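Local coordinates for extracellular solute-binding protein family 5 (Brucella melitensis, PDB 4ONY) that probably captures peptides or related solutes in the periplasm and delivers them to an ABC transporter for import, at residues 21-25 / 534-540; 355-361 / 489-495. The contacts are given in a common frame with arbitrary orientation. Residue numbers count along the deposited sequence, not the author numbering.

Interactions 1 and 2 sit next to each other, their centres about 16 Å apart, and the start of helix 537-553 joins them. In interaction 1 (21-25 / 534-540) that helix start takes up a loop from near the N-terminus; its Arg-537 and Phe-540 then reach on to interaction 2 (355-361 / 489-495). Arg-537 NH2 lies 3.0 Å from Leu-493 O, probably a hydrogen bond, and 3.7 Å from Leu-361 CD2, while Phe-540 CZ packs 3.4 Å from Pro-495 O. Interaction 2 is the more central, about 9 Å from the chain centre against about 20 Å for interaction 1. Neither includes a residue of the pocket holding 1-ethoxy-2-(2-ethoxyethoxy)ethane, Gln-222, Gln-225, Arg-226, Tyr-256 and Tyr-257.

Interaction 1 (21-25 / 534-540); sequences MHGDV and ARNRADF
His-22 lays its imidazole over Phe-540: CB of Phe-540 makes a CH-pi contact 4.1 Å from the His-22 ring centroid, and the ring centroids are 4.2 Å apart with planes at 31°. His-22 takes the m rotamer and Phe-540 the t. The nearest CA atoms are those of His-22 and Asn-536, 4.6 Å apart, and Asn-536 CA directs a C-H...O contact at His-22 O (3.5 Å). Asn-536 N-caps helix 537-553, OD1 accepting from Asp-539 N at 2.9 Å. The 21-25 loop turns at Gly-23 (phi 92°, psi -13°), where a side chain would jam against the preceding carbonyl O. Polar links run through water: one joins His-22 O (2.8 Å) to Arg-537 N (2.9 Å), another His-22 ND1 (2.6 Å) to Arg-537 NH1 (2.5 Å). Arg-537 NH2 probably hydrogen-bonds to Leu-493 O, and Arg-535 forms a salt bridge with Glu-111. With no direct hydrogen bond between the segments, ring packing and bridging water hold the N-terminal loop to the helix start.

Interaction 2 (355-361 / 489-495); sequences FWEGSQL and LASSLSP
Two loops that leave strands of one mixed beta-sheet pack here, 355-361 after the outermost strand, 350-351, and segment 489-495 after the interior strand 484-489. The first bends through a type II beta turn from Trp-356 to Ser-359, with Glu-357 at phi -45°, psi 130°, Gly-358 at phi 81°, psi 4° and Ser-359 N bonded to Trp-356 O at 3.1 Å. Ser-359 OG donates to the same Trp-356 O (2.7 Å) and accepts from Leu-361 N (3.1 Å), an ST turn; across the contact, Ser-492 OG likewise accepts from Ser-494 N at 2.9 Å. Nearest CA pairs are Trp-356 with Ser-491, 6.7 Å, and Leu-361 with Leu-493, 7.2 Å. The sheet whose two strands these loops leave belongs to a family 5 member of the periplasmic binding protein clan, and helix 537-553 covers Trp-356 through Val-544 and Leu-547. The Trp-356 side chain, chi1 -74° and chi2 -88°, brings CD1 to 3.3 Å from Ser-492 O near the ring plane and CZ2 to 4.1 Å from Pro-495 CB. Leu-361, chi1 m and chi2 t, sets CD1 3.6 Å from Leu-493 O, 3.8 Å from Pro-495 CD and 4.1 Å from Leu-493 CD2, which also lies 3.8 Å from Ser-359 CB. At the other end Phe-355 CD1 meets Leu-489 CD1 at 3.8 Å, the leucine at the ring edge, while Trp-503 and Tyr-557 make edge-to-face pairs with Phe-355.

Interaction 1 (21-25 / 534-540)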
loop_
_atom_site.group_PDB
_atom_site.type_symbol
_atom_site.label_atom_id
_atom_site.label_comp_id
_atom_site.label_asym_id
_atom_site.label_seq_id
_atom_site.Cartn_x
_atom_site.Cartn_y
_atom_site.Cartn_z
ATOM N N MET A 21 14.745 -7.387 5.592
ATOM C CA MET A 21 14.111 -7.115 6.880
ATOM C C MET A 21 14.156 -8.356 7.779
ATOM O O MET A 21 14.583 -8.260 8.938
ATOM C CB MET A 21 12.677 -6.627 6.719
ATOM C CG MET A 21 11.892 -6.526 8.030
ATOM S SD MET A 21 12.655 -5.307 9.139
ATOM C CE MET A 21 11.685 -5.567 10.621
ATOM N N HIS A 22 13.776 -9.506 7.222
ATOM C CA HIS A 22 13.764 -10.777 7.946
ATOM C C HIS A 22 14.828 -11.795 7.499
ATOM O O HIS A 22 14.739 -12.983 7.834
ATOM C CB HIS A 22 12.376 -11.386 7.897
ATOM C CG HIS A 22 11.357 -10.574 8.643
ATOM N ND1 HIS A 22 10.314 -9.950 8.009
ATOM C CD2 HIS A 22 11.272 -10.210 9.951
ATOM C CE1 HIS A 22 9.606 -9.265 8.883
ATOM N NE2 HIS A 22 10.163 -9.400 10.069
ATOM N N GLY A 23 15.867 -11.339 6.798
ATOM C CA GLY A 23 17.017 -12.191 6.527
ATOM C C GLY A 23 16.907 -12.947 5.226
ATOM O O GLY A 23 17.910 -13.446 4.759
ATOM N N ASP A 24 15.734 -12.984 4.601
ATOM C CA ASP A 24 15.541 -13.728 3.337
ATOM C C ASP A 24 16.032 -12.896 2.122
ATOM O O ASP A 24 15.488 -11.838 1.825
ATOM C CB ASP A 24 14.061 -14.119 3.165
ATOM C CG ASP A 24 13.108 -12.908 3.274
ATOM O OD1 ASP A 24 13.194 -12.169 4.280
ATOM O OD2 ASP A 24 12.277 -12.698 2.344
ATOM N N VAL A 25 17.064 -13.378 1.440
ATOM C CA VAL A 25 17.656 -12.702 0.284
ATOM C C VAL A 25 17.607 -13.651 -0.893
ATOM O O VAL A 25 18.335 -14.623 -0.955
ATOM C CB VAL A 25 19.094 -12.281 0.582
ATOM C CG1 VAL A 25 19.763 -11.639 -0.657
ATOM C CG2 VAL A 25 19.105 -11.262 1.736
ATOM N N ALA A 534 9.387 -11.012 15.417
ATOM C CA ALA A 534 9.809 -12.063 14.484
ATOM C C ALA A 534 11.094 -11.658 13.792
ATOM O O ALA A 534 11.213 -10.546 13.356
ATOM C CB ALA A 534 8.744 -12.327 13.435
ATOM N N ARG A 535 12.046 -12.555 13.737
ATOM C CA ARG A 535 13.317 -12.297 13.093
ATOM C C ARG A 535 13.562 -13.093 11.828
ATOM O O ARG A 535 14.598 -12.900 11.164
ATOM C CB ARG A 535 14.443 -12.580 14.077
ATOM C CG ARG A 535 14.423 -11.569 15.226
ATOM C CD ARG A 535 15.824 -11.322 15.687
ATOM N NE ARG A 535 15.872 -10.572 16.912
ATOM C CZ ARG A 535 17.003 -10.280 17.520
ATOM N NH1 ARG A 535 18.162 -10.678 17.004
ATOM N NH2 ARG A 535 16.984 -9.581 18.633
ATOM N N ASN A 536 12.684 -14.027 11.501
ATOM C CA ASN A 536 12.826 -14.686 10.231
ATOM C C ASN A 536 11.469 -14.709 9.546
ATOM O O ASN A 536 10.444 -14.522 10.218
ATOM C CB ASN A 536 13.403 -16.082 10.450
ATOM C CG ASN A 536 12.486 -16.962 11.282
ATOM O OD1 ASN A 536 11.390 -17.321 10.867
ATOM N ND2 ASN A 536 12.926 -17.286 12.472
ATOM N N ARG A 537 11.467 -14.924 8.234
ATOM C CA ARG A 537 10.236 -14.799 7.435
ATOM C C ARG A 537 9.170 -15.846 7.876
ATOM O O ARG A 537 8.017 -15.530 7.914
ATOM C CB ARG A 537 10.551 -14.748 5.901
ATOM C CG ARG A 537 9.398 -14.308 4.976
ATOM C CD ARG A 537 9.030 -12.825 4.974
ATOM N NE ARG A 537 7.687 -12.572 4.442
ATOM C CZ ARG A 537 7.029 -11.397 4.499
ATOM N NH1 ARG A 537 7.592 -10.325 5.050
ATOM N NH2 ARG A 537 5.766 -11.252 4.009
ATOM N N ALA A 538 9.568 -17.033 8.314
ATOM C CA ALA A 538 8.611 -18.055 8.731
ATOM C C ALA A 538 7.817 -17.687 9.983
ATOM O O ALA A 538 6.573 -17.782 10.006
ATOM C CB ALA A 538 9.326 -19.379 8.949
ATOM N N ASP A 539 8.538 -17.275 11.022
ATOM C CA ASP A 539 7.911 -16.767 12.227
ATOM C C ASP A 539 7.041 -15.556 11.964
ATOM O O ASP A 539 6.024 -15.404 12.617
ATOM C CB ASP A 539 8.932 -16.400 13.296
ATOM C CG ASP A 539 9.616 -17.607 13.866
ATOM O OD1 ASP A 539 9.190 -18.736 13.531
ATOM O OD2 ASP A 539 10.564 -17.399 14.654
ATOM N N PHE A 540 7.474 -14.698 11.046
ATOM C CA PHE A 540 6.738 -13.505 10.721
ATOM C C PHE A 540 5.406 -13.875 10.039
ATOM O O PHE A 540 4.335 -13.341 10.412
ATOM C CB PHE A 540 7.583 -12.587 9.852
ATOM C CG PHE A 540 6.913 -11.293 9.487
ATOM C CD1 PHE A 540 6.753 -10.289 10.434
ATOM C CD2 PHE A 540 6.438 -11.069 8.218
ATOM C CE1 PHE A 540 6.156 -9.080 10.123
ATOM C CE2 PHE A 540 5.858 -9.838 7.870
ATOM C CZ PHE A 540 5.691 -8.849 8.829
HETATM O O HOH W 1 16.696 -10.469 10.366
HETATM O O HOH W 2 9.868 -9.481 5.448
HETATM O O HOH W 3 13.939 -15.520 6.849
#

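Interaction 2 (355-361 / 489-495)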
loop_
_atom_site.group_PDB
_atom_site.type_symbol
_atom_site.label_atom_id
_atom_site.label_comp_id
_atom_site.label_asym_id
_atom_site.label_seq_id
_atom_site.Cartn_x
_atom_site.Cartn_y
_atom_site.Cartn_z
ATOM N N PHE A 355 -7.522 -9.788 5.890
ATOM C CA PHE A 355 -6.853 -8.502 5.963
ATOM C C PHE A 355 -5.497 -8.508 5.240
ATOM O O PHE A 355 -4.898 -7.462 5.118
ATOM C CB PHE A 355 -6.721 -8.077 7.426
ATOM C CG PHE A 355 -8.051 -7.780 8.076
ATOM C CD1 PHE A 355 -8.587 -6.537 7.999
ATOM C CD2 PHE A 355 -8.758 -8.757 8.709
ATOM C CE1 PHE A 355 -9.796 -6.250 8.565
ATOM C CE2 PHE A 355 -9.992 -8.497 9.277
ATOM C CZ PHE A 355 -10.504 -7.235 9.218
ATOM N N TRP A 356 -5.039 -9.675 4.746
ATOM C CA TRP A 356 -3.880 -9.735 3.861
ATOM C C TRP A 356 -4.281 -10.526 2.602
ATOM O O TRP A 356 -3.516 -11.322 2.065
ATOM C CB TRP A 356 -2.628 -10.312 4.585
ATOM C CG TRP A 356 -2.072 -9.279 5.537
ATOM C CD1 TRP A 356 -1.153 -8.298 5.258
ATOM C CD2 TRP A 356 -2.485 -9.057 6.889
ATOM N NE1 TRP A 356 -0.956 -7.479 6.357
ATOM C CE2 TRP A 356 -1.763 -7.912 7.372
ATOM C CE3 TRP A 356 -3.394 -9.693 7.738
ATOM C CZ2 TRP A 356 -1.918 -7.426 8.649
ATOM C CZ3 TRP A 356 -3.547 -9.211 9.018
ATOM C CH2 TRP A 356 -2.812 -8.073 9.474
ATOM N N GLU A 357 -5.482 -10.236 2.123
ATOM C CA GLU A 357 -6.094 -10.881 0.966
ATOM C C GLU A 357 -5.148 -11.048 -0.223
ATOM O O GLU A 357 -4.554 -10.088 -0.709
ATOM C CB GLU A 357 -7.299 -10.051 0.522
ATOM C CG GLU A 357 -8.085 -10.585 -0.677
ATOM C CD GLU A 357 -8.704 -11.945 -0.442
ATOM O OE1 GLU A 357 -9.115 -12.239 0.684
ATOM O OE2 GLU A 357 -8.795 -12.738 -1.404
ATOM N N GLY A 358 -5.113 -12.261 -0.723
ATOM C CA GLY A 358 -4.384 -12.605 -1.934
ATOM C C GLY A 358 -2.903 -12.820 -1.727
ATOM O O GLY A 358 -2.180 -13.003 -2.719
ATOM N N SER A 359 -2.421 -12.752 -0.481
ATOM C CA SER A 359 -1.003 -12.911 -0.218
ATOM C C SER A 359 -0.749 -14.142 0.639
ATOM O O SER A 359 -1.654 -14.702 1.229
ATOM C CB SER A 359 -0.433 -11.665 0.486
ATOM O OG SER A 359 -0.835 -11.591 1.855
ATOM N N GLN A 360 0.519 -14.473 0.790
ATOM C CA GLN A 360 0.924 -15.514 1.718
ATOM C C GLN A 360 0.589 -15.196 3.187
ATOM O O GLN A 360 0.570 -16.112 3.993
ATOM C CB GLN A 360 2.434 -15.784 1.619
ATOM C CG GLN A 360 2.829 -16.595 0.399
ATOM C CD GLN A 360 2.312 -18.042 0.434
ATOM O OE1 GLN A 360 2.482 -18.763 1.434
ATOM N NE2 GLN A 360 1.668 -18.460 -0.628
ATOM N N LEU A 361 0.378 -13.919 3.529
ATOM C CA LEU A 361 0.033 -13.529 4.895
ATOM C C LEU A 361 -1.426 -13.781 5.266
ATOM O O LEU A 361 -1.795 -13.650 6.411
ATOM C CB LEU A 361 0.402 -12.067 5.131
ATOM C CG LEU A 361 1.904 -11.716 4.935
ATOM C CD1 LEU A 361 2.179 -10.233 5.200
ATOM C CD2 LEU A 361 2.804 -12.528 5.834
ATOM N N LEU A 489 -8.043 -0.171 4.138
ATOM C CA LEU A 489 -6.707 -0.253 4.744
ATOM C C LEU A 489 -5.658 -0.391 3.682
ATOM O O LEU A 489 -5.848 -1.168 2.751
ATOM C CB LEU A 489 -6.599 -1.488 5.643
ATOM C CG LEU A 489 -7.514 -1.510 6.849
ATOM C CD1 LEU A 489 -7.479 -2.898 7.426
ATOM C CD2 LEU A 489 -7.101 -0.481 7.885
ATOM N N ALA A 490 -4.547 0.305 3.841
ATOM C CA ALA A 490 -3.405 0.178 2.906
ATOM C C ALA A 490 -2.539 -0.984 3.373
ATOM O O ALA A 490 -1.889 -0.899 4.428
ATOM C CB ALA A 490 -2.598 1.457 2.902
ATOM N N SER A 491 -2.607 -2.096 2.649
ATOM C CA SER A 491 -2.028 -3.340 3.115
ATOM C C SER A 491 -0.660 -3.487 2.533
ATOM O O SER A 491 -0.357 -2.898 1.492
ATOM C CB SER A 491 -2.903 -4.528 2.695
ATOM O OG SER A 491 -2.901 -4.611 1.264
ATOM N N SER A 492 0.160 -4.327 3.155
ATOM C CA SER A 492 1.434 -4.658 2.566
ATOM C C SER A 492 1.934 -5.999 3.052
ATOM O O SER A 492 1.350 -6.629 3.929
ATOM C CB SER A 492 2.477 -3.582 2.838
ATOM O OG SER A 492 3.173 -3.802 4.075
ATOM N N LEU A 493 3.019 -6.433 2.440
ATOM C CA LEU A 493 3.697 -7.650 2.845
ATOM C C LEU A 493 4.605 -7.414 4.057
ATOM O O LEU A 493 5.207 -8.355 4.521
ATOM C CB LEU A 493 4.539 -8.212 1.681
ATOM C CG LEU A 493 3.768 -8.972 0.603
ATOM C CD1 LEU A 493 4.664 -9.526 -0.504
ATOM C CD2 LEU A 493 2.950 -10.115 1.178
ATOM N N SER A 494 4.677 -6.192 4.573
ATOM C CA SER A 494 5.550 -5.865 5.713
ATOM C C SER A 494 4.809 -5.122 6.791
ATOM O O SER A 494 5.188 -4.002 7.154
ATOM C CB SER A 494 6.658 -4.957 5.204
ATOM O OG SER A 494 7.316 -5.621 4.133
ATOM N N PRO A 495 3.683 -5.696 7.274
ATOM C CA PRO A 495 3.029 -5.005 8.350
ATOM C C PRO A 495 4.019 -4.806 9.504
ATOM O O PRO A 495 4.843 -5.689 9.813
ATOM C CB PRO A 495 1.875 -5.921 8.696
ATOM C CG PRO A 495 2.311 -7.273 8.274
ATOM C CD PRO A 495 3.103 -7.007 7.023
#